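Local coordinates for protein PA4485 (Pseudomonas aeruginosa, PDB 4AVR) that is probably a lytic transglycosylase of the RlpA family, cutting peptidoglycan with a strong preference for glycan strands that lack stem peptides, at residues 29-42 with 55-69. Residues are numbered along the deposited sequence; the frame is centred on the assembly and turned at random. Where two conformers were deposited one is given.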
loop_
_atom_site.group_PDB
_atom_site.type_symbol
_atom_site.label_atom_id
_atom_site.label_comp_id
_atom_site.label_asym_id
_atom_site.label_seq_id
_atom_site.Cartn_x
_atom_site.Cartn_y
_atom_site.Cartn_z
ATOM N N MET A 29 -13.759 -2.056 -5.459
ATOM C CA MET A 29 -13.441 -3.474 -5.242
ATOM C C MET A 29 -12.688 -3.993 -6.452
ATOM O O MET A 29 -13.208 -4.768 -7.255
ATOM C CB MET A 29 -14.707 -4.275 -5.003
ATOM C CG MET A 29 -15.351 -3.942 -3.661
ATOM S SD MET A 29 -14.367 -4.468 -2.239
ATOM C CE MET A 29 -14.565 -6.236 -2.289
ATOM N N THR A 30 -11.450 -3.547 -6.581
ATOM C CA THR A 30 -10.640 -3.792 -7.763
ATOM C C THR A 30 -9.356 -4.507 -7.382
ATOM O O THR A 30 -8.956 -4.552 -6.204
ATOM C CB THR A 30 -10.320 -2.483 -8.519
ATOM O OG1 THR A 30 -9.738 -1.536 -7.617
ATOM C CG2 THR A 30 -11.588 -1.883 -9.105
ATOM N N ALA A 31 -8.699 -5.062 -8.399
ATOM C CA ALA A 31 -7.466 -5.791 -8.203
ATOM C C ALA A 31 -6.619 -5.852 -9.466
ATOM O O ALA A 31 -7.091 -5.663 -10.585
ATOM C CB ALA A 31 -7.755 -7.207 -7.704
ATOM N N ALA A 32 -5.344 -6.148 -9.245
ATOM C CA ALA A 32 -4.356 -6.409 -10.280
ATOM C C ALA A 32 -4.100 -7.891 -10.426
ATOM O O ALA A 32 -3.964 -8.594 -9.426
ATOM C CB ALA A 32 -3.043 -5.723 -9.941
ATOM N N HIS A 33 -3.977 -8.347 -11.670
ATOM C CA HIS A 33 -3.635 -9.725 -11.992
ATOM C C HIS A 33 -2.822 -9.700 -13.262
ATOM O O HIS A 33 -3.000 -8.814 -14.097
ATOM C CB HIS A 33 -4.911 -10.542 -12.163
ATOM C CG HIS A 33 -4.678 -12.023 -12.334
ATOM N ND1 HIS A 33 -4.505 -12.605 -13.549
ATOM C CD2 HIS A 33 -4.588 -13.026 -11.391
ATOM C CE1 HIS A 33 -4.328 -13.922 -13.372
ATOM N NE2 HIS A 33 -4.374 -14.183 -12.059
ATOM N N ARG A 34 -1.922 -10.657 -13.444
ATOM C CA ARG A 34 -1.012 -10.593 -14.597
ATOM C C ARG A 34 -1.675 -10.806 -15.943
ATOM O O ARG A 34 -1.208 -10.274 -16.944
ATOM C CB ARG A 34 0.112 -11.602 -14.448
ATOM C CG ARG A 34 1.159 -11.207 -13.426
ATOM C CD ARG A 34 2.130 -12.343 -13.249
ATOM N NE ARG A 34 3.096 -12.100 -12.184
ATOM C CZ ARG A 34 2.851 -12.262 -10.888
ATOM N NH1 ARG A 34 1.645 -12.672 -10.493
ATOM N NH2 ARG A 34 3.803 -12.025 -9.992
ATOM N N THR A 35 -2.730 -11.612 -15.981
ATOM C CA THR A 35 -3.268 -12.065 -17.273
ATOM C C THR A 35 -4.781 -11.992 -17.456
ATOM O O THR A 35 -5.235 -11.964 -18.604
ATOM C CB THR A 35 -2.830 -13.514 -17.582
ATOM O OG1 THR A 35 -3.313 -14.392 -16.552
ATOM C CG2 THR A 35 -1.318 -13.615 -17.704
ATOM N N LEU A 36 -5.572 -11.975 -16.389
ATOM C CA LEU A 36 -7.025 -11.978 -16.575
ATOM C C LEU A 36 -7.470 -10.716 -17.317
ATOM O O LEU A 36 -6.912 -9.632 -17.114
ATOM C CB LEU A 36 -7.758 -12.075 -15.232
ATOM C CG LEU A 36 -7.830 -13.481 -14.665
ATOM C CD1 LEU A 36 -8.192 -13.426 -13.179
ATOM C CD2 LEU A 36 -8.803 -14.361 -15.443
ATOM N N PRO A 37 -8.471 -10.838 -18.196
ATOM C CA PRO A 37 -8.948 -9.648 -18.893
ATOM C C PRO A 37 -9.474 -8.568 -17.943
ATOM O O PRO A 37 -10.046 -8.888 -16.900
ATOM C CB PRO A 37 -10.094 -10.177 -19.769
ATOM C CG PRO A 37 -9.869 -11.643 -19.855
ATOM C CD PRO A 37 -9.226 -12.045 -18.571
ATOM N N PHE A 38 -9.276 -7.307 -18.294
ATOM C CA PHE A 38 -9.838 -6.224 -17.509
ATOM C C PHE A 38 -11.356 -6.361 -17.445
ATOM O O PHE A 38 -12.013 -6.586 -18.461
ATOM C CB PHE A 38 -9.437 -4.860 -18.074
ATOM C CG PHE A 38 -7.959 -4.597 -18.087
ATOM C CD1 PHE A 38 -7.168 -4.873 -16.982
ATOM C CD2 PHE A 38 -7.344 -4.041 -19.202
ATOM C CE1 PHE A 38 -5.810 -4.623 -17.000
ATOM C CE2 PHE A 38 -5.992 -3.780 -19.236
ATOM C CZ PHE A 38 -5.223 -4.065 -18.128
ATOM N N GLY A 39 -11.889 -6.245 -16.234
ATOM C CA GLY A 39 -13.304 -6.419 -15.994
ATOM C C GLY A 39 -13.663 -7.790 -15.454
ATOM O O GLY A 39 -14.774 -7.987 -14.969
ATOM N N ALA A 40 -12.743 -8.747 -15.540
ATOM C CA ALA A 40 -12.987 -10.090 -15.009
ATOM C C ALA A 40 -13.291 -10.019 -13.516
ATOM O O ALA A 40 -12.635 -9.307 -12.774
ATOM C CB ALA A 40 -11.787 -10.997 -15.247
ATOM N N ARG A 41 -14.304 -10.769 -13.095
ATOM C CA ARG A 41 -14.663 -10.903 -11.682
ATOM C C ARG A 41 -13.984 -12.133 -11.094
ATOM O O ARG A 41 -14.008 -13.207 -11.688
ATOM C CB ARG A 41 -16.190 -10.990 -11.496
ATOM C CG ARG A 41 -16.920 -9.704 -11.852
ATOM C CD ARG A 41 -18.437 -9.787 -11.763
ATOM N NE ARG A 41 -18.953 -10.001 -10.402
ATOM C CZ ARG A 41 -19.553 -11.110 -9.963
ATOM N NH1 ARG A 41 -19.720 -12.163 -10.755
ATOM N NH2 ARG A 41 -19.987 -11.162 -8.711
ATOM N N VAL A 42 -13.410 -11.962 -9.906
ATOM C CA VAL A 42 -12.645 -12.994 -9.246
ATOM C C VAL A 42 -13.048 -13.074 -7.781
ATOM O O VAL A 42 -13.032 -12.057 -7.083
ATOM C CB VAL A 42 -11.144 -12.651 -9.337
ATOM C CG1 VAL A 42 -10.282 -13.706 -8.657
ATOM C CG2 VAL A 42 -10.709 -12.462 -10.794
ATOM N N VAL A 55 -13.655 -9.274 -6.452
ATOM C CA VAL A 55 -13.016 -8.092 -7.032
ATOM C C VAL A 55 -13.088 -8.145 -8.548
ATOM O O VAL A 55 -13.325 -9.195 -9.146
ATOM C CB VAL A 55 -11.546 -7.957 -6.582
ATOM C CG1 VAL A 55 -11.451 -7.698 -5.079
ATOM C CG2 VAL A 55 -10.726 -9.176 -7.004
ATOM N N ARG A 56 -12.903 -6.970 -9.146
ATOM C CA ARG A 56 -12.883 -6.783 -10.593
ATOM C C ARG A 56 -11.460 -6.412 -11.004
ATOM O O ARG A 56 -10.859 -5.506 -10.417
ATOM C CB ARG A 56 -13.854 -5.623 -10.899
ATOM C CG ARG A 56 -13.941 -5.143 -12.323
ATOM C CD ARG A 56 -15.020 -4.071 -12.434
ATOM N NE ARG A 56 -14.782 -2.853 -11.632
ATOM C CZ ARG A 56 -14.061 -1.816 -12.045
ATOM N NH1 ARG A 56 -13.484 -1.818 -13.242
ATOM N NH2 ARG A 56 -13.927 -0.754 -11.268
ATOM N N ILE A 57 -10.906 -7.078 -12.019
ATOM C CA ILE A 57 -9.536 -6.829 -12.457
ATOM C C ILE A 57 -9.472 -5.523 -13.264
ATOM O O ILE A 57 -10.195 -5.357 -14.250
ATOM C CB ILE A 57 -8.976 -8.002 -13.301
ATOM C CG1 ILE A 57 -9.058 -9.317 -12.497
ATOM C CG2 ILE A 57 -7.563 -7.692 -13.789
ATOM C CD1 ILE A 57 -8.399 -9.273 -11.122
ATOM N N ASN A 58 -8.603 -4.614 -12.849
ATOM C CA ASN A 58 -8.404 -3.360 -13.585
ATOM C C ASN A 58 -6.944 -2.936 -13.688
ATOM O O ASN A 58 -6.677 -1.806 -14.059
ATOM C CB ASN A 58 -9.282 -2.221 -13.023
ATOM C CG ASN A 58 -8.721 -1.636 -11.757
ATOM O OD1 ASN A 58 -7.825 -2.214 -11.146
ATOM N ND2 ASN A 58 -9.235 -0.466 -11.356
ATOM N N ASP A 59 -6.002 -3.827 -13.389
ATOM C CA ASP A 59 -4.599 -3.439 -13.390
ATOM C C ASP A 59 -3.713 -4.656 -13.610
ATOM O O ASP A 59 -4.167 -5.797 -13.487
ATOM C CB ASP A 59 -4.241 -2.740 -12.066
ATOM C CG ASP A 59 -3.054 -1.783 -12.167
ATOM O OD1 ASP A 59 -2.485 -1.578 -13.258
ATOM O OD2 ASP A 59 -2.698 -1.208 -11.112
ATOM N N ARG A 60 -2.456 -4.374 -13.935
ATOM C CA ARG A 60 -1.410 -5.361 -14.074
ATOM C C ARG A 60 -0.465 -5.284 -12.884
ATOM O O ARG A 60 -0.709 -4.570 -11.918
ATOM C CB ARG A 60 -0.699 -5.185 -15.435
ATOM C CG ARG A 60 -1.626 -5.382 -16.626
ATOM C CD ARG A 60 -2.166 -6.797 -16.682
ATOM N NE ARG A 60 -3.147 -6.968 -17.746
ATOM C CZ ARG A 60 -4.222 -7.757 -17.656
ATOM N NH1 ARG A 60 -4.459 -8.460 -16.551
ATOM N NH2 ARG A 60 -5.091 -7.840 -18.661
ATOM N N GLY A 61 0.601 -6.069 -12.960
ATOM C CA GLY A 61 1.198 -6.653 -11.765
ATOM C C GLY A 61 0.325 -7.826 -11.317
ATOM O O GLY A 61 -0.673 -8.138 -11.942
ATOM N N PRO A 62 0.671 -8.471 -10.191
ATOM C CA PRO A 62 1.766 -8.146 -9.291
ATOM C C PRO A 62 3.172 -8.279 -9.846
ATOM O O PRO A 62 3.399 -8.852 -10.925
ATOM C CB PRO A 62 1.601 -9.153 -8.153
ATOM C CG PRO A 62 0.181 -9.560 -8.201
ATOM C CD PRO A 62 -0.241 -9.472 -9.609
ATOM N N PHE A 63 4.117 -7.797 -9.048
ATOM C CA PHE A 63 5.501 -7.592 -9.456
ATOM C C PHE A 63 6.533 -8.488 -8.743
ATOM O O PHE A 63 7.737 -8.276 -8.911
ATOM C CB PHE A 63 5.875 -6.115 -9.242
ATOM C CG PHE A 63 4.945 -5.167 -9.937
ATOM C CD1 PHE A 63 4.815 -5.212 -11.323
ATOM C CD2 PHE A 63 4.165 -4.255 -9.228
ATOM C CE1 PHE A 63 3.957 -4.356 -11.985
ATOM C CE2 PHE A 63 3.304 -3.397 -9.887
ATOM C CZ PHE A 63 3.197 -3.443 -11.269
ATOM N N ARG A 64 6.071 -9.461 -7.952
ATOM C CA ARG A 64 6.958 -10.414 -7.303
ATOM C C ARG A 64 6.477 -11.846 -7.568
ATOM O O ARG A 64 5.278 -12.111 -7.503
ATOM C CB ARG A 64 6.966 -10.165 -5.780
ATOM C CG ARG A 64 7.576 -8.843 -5.321
ATOM C CD ARG A 64 9.092 -8.815 -5.438
ATOM N NE ARG A 64 9.728 -9.586 -4.375
ATOM C CZ ARG A 64 11.019 -9.901 -4.352
ATOM N NH1 ARG A 64 11.824 -9.534 -5.347
ATOM N NH2 ARG A 64 11.508 -10.599 -3.337
ATOM N N ARG A 65 7.417 -12.762 -7.841
ATOM C CA ARG A 65 7.155 -14.199 -7.920
ATOM C C ARG A 65 6.495 -14.631 -6.612
ATOM O O ARG A 65 6.920 -14.222 -5.523
ATOM C CB ARG A 65 8.445 -15.010 -8.049
ATOM C CG ARG A 65 9.261 -14.800 -9.316
ATOM C CD ARG A 65 10.599 -15.529 -9.204
ATOM N NE ARG A 65 11.485 -14.911 -8.213
ATOM C CZ ARG A 65 12.631 -15.435 -7.770
ATOM N NH1 ARG A 65 13.063 -16.615 -8.212
ATOM N NH2 ARG A 65 13.357 -14.775 -6.870
ATOM N N GLY A 66 5.447 -15.433 -6.735
ATOM C CA GLY A 66 4.709 -15.900 -5.580
ATOM C C GLY A 66 3.515 -15.049 -5.200
ATOM O O GLY A 66 2.679 -15.496 -4.417
ATOM N N ARG A 67 3.448 -13.830 -5.739
ATOM C CA ARG A 67 2.324 -12.923 -5.495
ATOM C C ARG A 67 1.372 -13.047 -6.682
ATOM O O ARG A 67 1.777 -12.851 -7.822
ATOM C CB ARG A 67 2.829 -11.478 -5.283
ATOM C CG ARG A 67 1.772 -10.495 -4.743
ATOM C CD ARG A 67 2.385 -9.209 -4.202
ATOM N NE ARG A 67 3.389 -9.470 -3.176
ATOM C CZ ARG A 67 4.482 -8.734 -2.971
ATOM N NH1 ARG A 67 4.754 -7.675 -3.737
ATOM N NH2 ARG A 67 5.343 -9.109 -2.024
ATOM N N ILE A 68 0.103 -13.376 -6.410
ATOM C CA ILE A 68 -0.877 -13.648 -7.454
ATOM C C ILE A 68 -1.844 -12.497 -7.708
ATOM O O ILE A 68 -2.344 -12.370 -8.820
ATOM C CB ILE A 68 -1.645 -14.963 -7.130
ATOM C CG1 ILE A 68 -2.381 -15.494 -8.364
ATOM C CG2 ILE A 68 -2.582 -14.826 -5.940
ATOM C CD1 ILE A 68 -2.916 -16.900 -8.169
ATOM N N ILE A 69 -2.124 -11.674 -6.702
ATOM C CA ILE A 69 -3.124 -10.620 -6.858
ATOM C C ILE A 69 -2.822 -9.496 -5.888
ATOM O O ILE A 69 -2.350 -9.741 -4.789
ATOM C CB ILE A 69 -4.547 -11.204 -6.662
ATOM C CG1 ILE A 69 -5.647 -10.280 -7.189
ATOM C CG2 ILE A 69 -4.796 -11.645 -5.222
ATOM C CD1 ILE A 69 -6.978 -10.979 -7.379
HETATM O O HOH W 1 -9.437 1.171 -8.637
HETATM O O HOH W 2 -1.199 -12.705 -11.395
#
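Leu36 O is gripped end-on by two nitrogens of Arg60, NH1 at 2.8 Å and NH2 at 3.0 Å from it. Arg60 NH1 also reaches His33 O, 2.9 Å away, and one guanidinium thereby ties together the loop 33-36; both carbonyl oxygens lie close to its plane. A bend at chi2 (-63°) lays the Arg60 guanidinium flat on the Phe38 ring, planes 22° apart, in a cation-pi stack; the stack and the in-plane carbonyl bonds together hold the guanidinium flat. Within the same loop, His33 ND1 accepts from the backbone N of Thr35 and Leu36, and Leu36 CD1 sits over the imidazole face. Arg34, extended from CG to NE, reaches the other way: its NH1 meets Arg67 O at 2.7 Å, in both the carbonyl and guanidinium planes, while Pro62 O lies over one guanidinium face. A water joins Arg34 N and NH1 to Ile68 O. Next to these loops, strand 55-59 runs between parallel 30-32 and antiparallel 41-42. On one sheet face Ala31 CB rests on Val55 CG2 (3.6 Å) and Ile57 CG1 on Val42 CG2 (3.9 Å); on the other, Thr30 CG2 lies over one face of the Arg56 guanidinium, which is salt-bridged to Glu22. With the arginine-held loops beside it, this mixed parallel and antiparallel pairing is part of the double-psi beta-barrel of the RlpA family.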